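Local coordinates for protein positive phenol-degradative gene regulator (Ralstonia sp. E2, PDB 5FS0) that probably activates transcription of phenol-degradation genes as a sigma-54-dependent, ATP-binding and DNA-binding regulator, its sensory domain here holding a phenolic ligand and zinc, at residues His125-Trp130 with Arg186-Pro191. Sequence-based numbering, arbitrary orientation.
Sequences HGEFLW and RILGKP. With 5JC (2,4-dichlorophenol), chain C.
Phe128 and Ile187 pair at the centre of two antiparallel strands, 125-130 and 186-191, the inner strands of a four-stranded antiparallel sheet in the sensory domain, of the V4R family (HNOX-like clan), and the two faces of this pairing are put to different use. Reciprocal backbone bonds join Phe128 to Ile187 and Gly126 to Gly189; in the second pair, Gly189 N reaches Gly126 O at 2.8 Å in the carbonyl plane.

The face bearing Phe128 and Ile187 is the tightly packed one, and it lines the phenol pocket. There Ile187 puts CG1 between its backbone N and carbonyl carbon (chi1 89°); CG1 meets Phe128 CB at 3.9 Å where the two side chains cross at a slant, while CG2 lies over the six-membered ring of Trp130, a CH-pi contact 3.5 Å from the centroid. The ring of Phe128 is roofed on one face by 2,4-dichlorophenol, whose oxygen lies at the indole edge near Trp130 NE1, in a hydrogen bond of doubtful geometry; the ligand is hydrogen-bonded to His102. The Trp130 side chain touches Cys151 and lies close to Glu174 and Cys185, three of the zinc ligands, so pocket and metal site adjoin.

The other face is partly exposed and looser. Leu188 CD1 packs 3.7 Å from Glu127 CG. Arg186 NH2 forms a salt bridge to Glu127 OE1 at 3.5 Å, its hydrogen bond weak, with OE1 at the guanidinium edge and the two planes nearly perpendicular. OE2 accepts from His125 NE2 at 3.3 Å on its anti side, tilted 20° from the carboxylate plane but near the imidazole plane.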
loop_
_atom_site.group_PDB
_atom_site.type_symbol
_atom_site.label_atom_id
_atom_site.label_comp_id
_atom_site.label_asym_id
_atom_site.label_seq_id
_atom_site.Cartn_x
_atom_site.Cartn_y
_atom_site.Cartn_z
ATOM N N HIS A 125 27.556 4.137 9.707
ATOM C CA HIS A 125 27.211 5.550 9.596
ATOM C C HIS A 125 26.721 5.840 8.178
ATOM O O HIS A 125 27.468 5.635 7.218
ATOM C CB HIS A 125 28.415 6.429 9.938
ATOM C CG HIS A 125 28.091 7.887 10.003
ATOM N ND1 HIS A 125 27.790 8.527 11.183
ATOM C CD2 HIS A 125 28.002 8.822 9.029
ATOM C CE1 HIS A 125 27.539 9.800 10.937
ATOM N NE2 HIS A 125 27.660 10.006 9.637
ATOM N N GLY A 126 25.481 6.312 8.041
ATOM C CA GLY A 126 24.887 6.496 6.725
ATOM C C GLY A 126 24.041 7.750 6.518
ATOM O O GLY A 126 23.127 8.037 7.288
ATOM N N GLU A 127 24.352 8.491 5.458
ATOM C CA GLU A 127 23.602 9.692 5.082
ATOM C C GLU A 127 23.058 9.550 3.668
ATOM O O GLU A 127 23.743 9.061 2.776
ATOM C CB GLU A 127 24.480 10.953 5.167
ATOM C CG GLU A 127 24.941 11.334 6.571
ATOM C CD GLU A 127 26.075 12.364 6.556
ATOM O OE1 GLU A 127 26.170 13.122 5.564
ATOM O OE2 GLU A 127 26.874 12.402 7.527
ATOM N N PHE A 128 21.830 9.997 3.460
ATOM C CA PHE A 128 21.167 9.795 2.176
ATOM C C PHE A 128 20.363 11.023 1.766
ATOM O O PHE A 128 19.895 11.770 2.618
ATOM C CB PHE A 128 20.246 8.557 2.243
ATOM C CG PHE A 128 20.962 7.282 2.618
ATOM C CD1 PHE A 128 21.205 6.968 3.946
ATOM C CD2 PHE A 128 21.391 6.400 1.642
ATOM C CE1 PHE A 128 21.866 5.810 4.292
ATOM C CE2 PHE A 128 22.057 5.241 1.985
ATOM C CZ PHE A 128 22.292 4.945 3.304
ATOM N N LEU A 129 20.207 11.235 0.461
ATOM C CA LEU A 129 19.214 12.189 -0.029
ATOM C C LEU A 129 17.952 11.447 -0.490
ATOM O O LEU A 129 18.039 10.422 -1.179
ATOM C CB LEU A 129 19.766 13.037 -1.182
ATOM C CG LEU A 129 20.846 14.084 -0.886
ATOM C CD1 LEU A 129 20.852 15.135 -1.984
ATOM C CD2 LEU A 129 20.683 14.735 0.496
ATOM N N TRP A 130 16.790 11.968 -0.108
ATOM C CA TRP A 130 15.518 11.360 -0.480
ATOM C C TRP A 130 14.764 12.227 -1.483
ATOM O O TRP A 130 13.828 12.939 -1.121
ATOM C CB TRP A 130 14.656 11.120 0.761
ATOM C CG TRP A 130 14.857 9.771 1.380
ATOM C CD1 TRP A 130 15.600 8.742 0.879
ATOM C CD2 TRP A 130 14.309 9.304 2.618
ATOM N NE1 TRP A 130 15.548 7.663 1.728
ATOM C CE2 TRP A 130 14.761 7.982 2.804
ATOM C CE3 TRP A 130 13.478 9.875 3.588
ATOM C CZ2 TRP A 130 14.412 7.222 3.918
ATOM C CZ3 TRP A 130 13.133 9.118 4.694
ATOM C CH2 TRP A 130 13.599 7.806 4.850
ATOM N N ARG A 186 16.712 14.769 3.714
ATOM C CA ARG A 186 18.078 14.425 4.043
ATOM C C ARG A 186 17.987 13.572 5.297
ATOM O O ARG A 186 17.339 13.968 6.261
ATOM C CB ARG A 186 18.913 15.689 4.271
ATOM C CG ARG A 186 20.400 15.484 4.214
ATOM C CD ARG A 186 21.133 16.517 5.061
ATOM N NE ARG A 186 22.517 16.107 5.274
ATOM C CZ ARG A 186 23.306 16.574 6.239
ATOM N NH1 ARG A 186 22.848 17.479 7.101
ATOM N NH2 ARG A 186 24.553 16.125 6.347
ATOM N N ILE A 187 18.600 12.393 5.295
ATOM C CA ILE A 187 18.443 11.497 6.445
ATOM C C ILE A 187 19.773 10.958 6.962
ATOM O O ILE A 187 20.732 10.798 6.209
ATOM C CB ILE A 187 17.517 10.284 6.119
ATOM C CG1 ILE A 187 18.345 9.128 5.563
ATOM C CG2 ILE A 187 16.347 10.697 5.172
ATOM C CD1 ILE A 187 17.567 7.823 5.437
ATOM N N LEU A 188 19.804 10.677 8.260
ATOM C CA LEU A 188 20.980 10.129 8.917
ATOM C C LEU A 188 20.624 8.861 9.698
ATOM O O LEU A 188 19.657 8.845 10.466
ATOM C CB LEU A 188 21.606 11.161 9.863
ATOM C CG LEU A 188 22.714 10.603 10.780
ATOM C CD1 LEU A 188 23.966 10.252 9.979
ATOM C CD2 LEU A 188 23.040 11.564 11.932
ATOM N N GLY A 189 21.413 7.809 9.495
ATOM C CA GLY A 189 21.222 6.566 10.222
ATOM C C GLY A 189 22.487 6.140 10.937
ATOM O O GLY A 189 23.585 6.172 10.368
ATOM N N LYS A 190 22.335 5.744 12.196
ATOM C CA LYS A 190 23.453 5.249 12.975
ATOM C C LYS A 190 22.937 4.455 14.162
ATOM O O LYS A 190 21.741 4.497 14.465
ATOM C CB LYS A 190 24.354 6.402 13.430
ATOM C CG LYS A 190 23.723 7.344 14.423
ATOM C CD LYS A 190 24.563 8.608 14.576
ATOM C CE LYS A 190 23.935 9.594 15.543
ATOM N NZ LYS A 190 24.626 10.914 15.505
ATOM N N PRO A 191 23.840 3.711 14.824
ATOM C CA PRO A 191 23.493 2.820 15.927
ATOM C C PRO A 191 22.732 3.548 17.012
ATOM O O PRO A 191 23.048 4.702 17.315
ATOM C CB PRO A 191 24.859 2.342 16.434
ATOM C CG PRO A 191 25.734 2.412 15.258
ATOM C CD PRO A 191 25.265 3.609 14.474
HETATM CL CL1 5JC C . 17.775 6.309 2.814
HETATM C CAI 5JC C . 17.494 4.596 2.809
HETATM C CAF 5JC C . 18.533 3.707 3.415
HETATM C CAH 5JC C . 18.332 2.384 3.418
HETATM CL CL2 5JC C . 19.551 1.369 4.122
HETATM C CAE 5JC C . 17.070 1.789 2.822
HETATM C CAD 5JC C . 16.139 2.601 2.279
HETATM C CAG 5JC C . 16.366 4.090 2.271
HETATM O OAA 5JC C . 15.415 4.954 1.707
#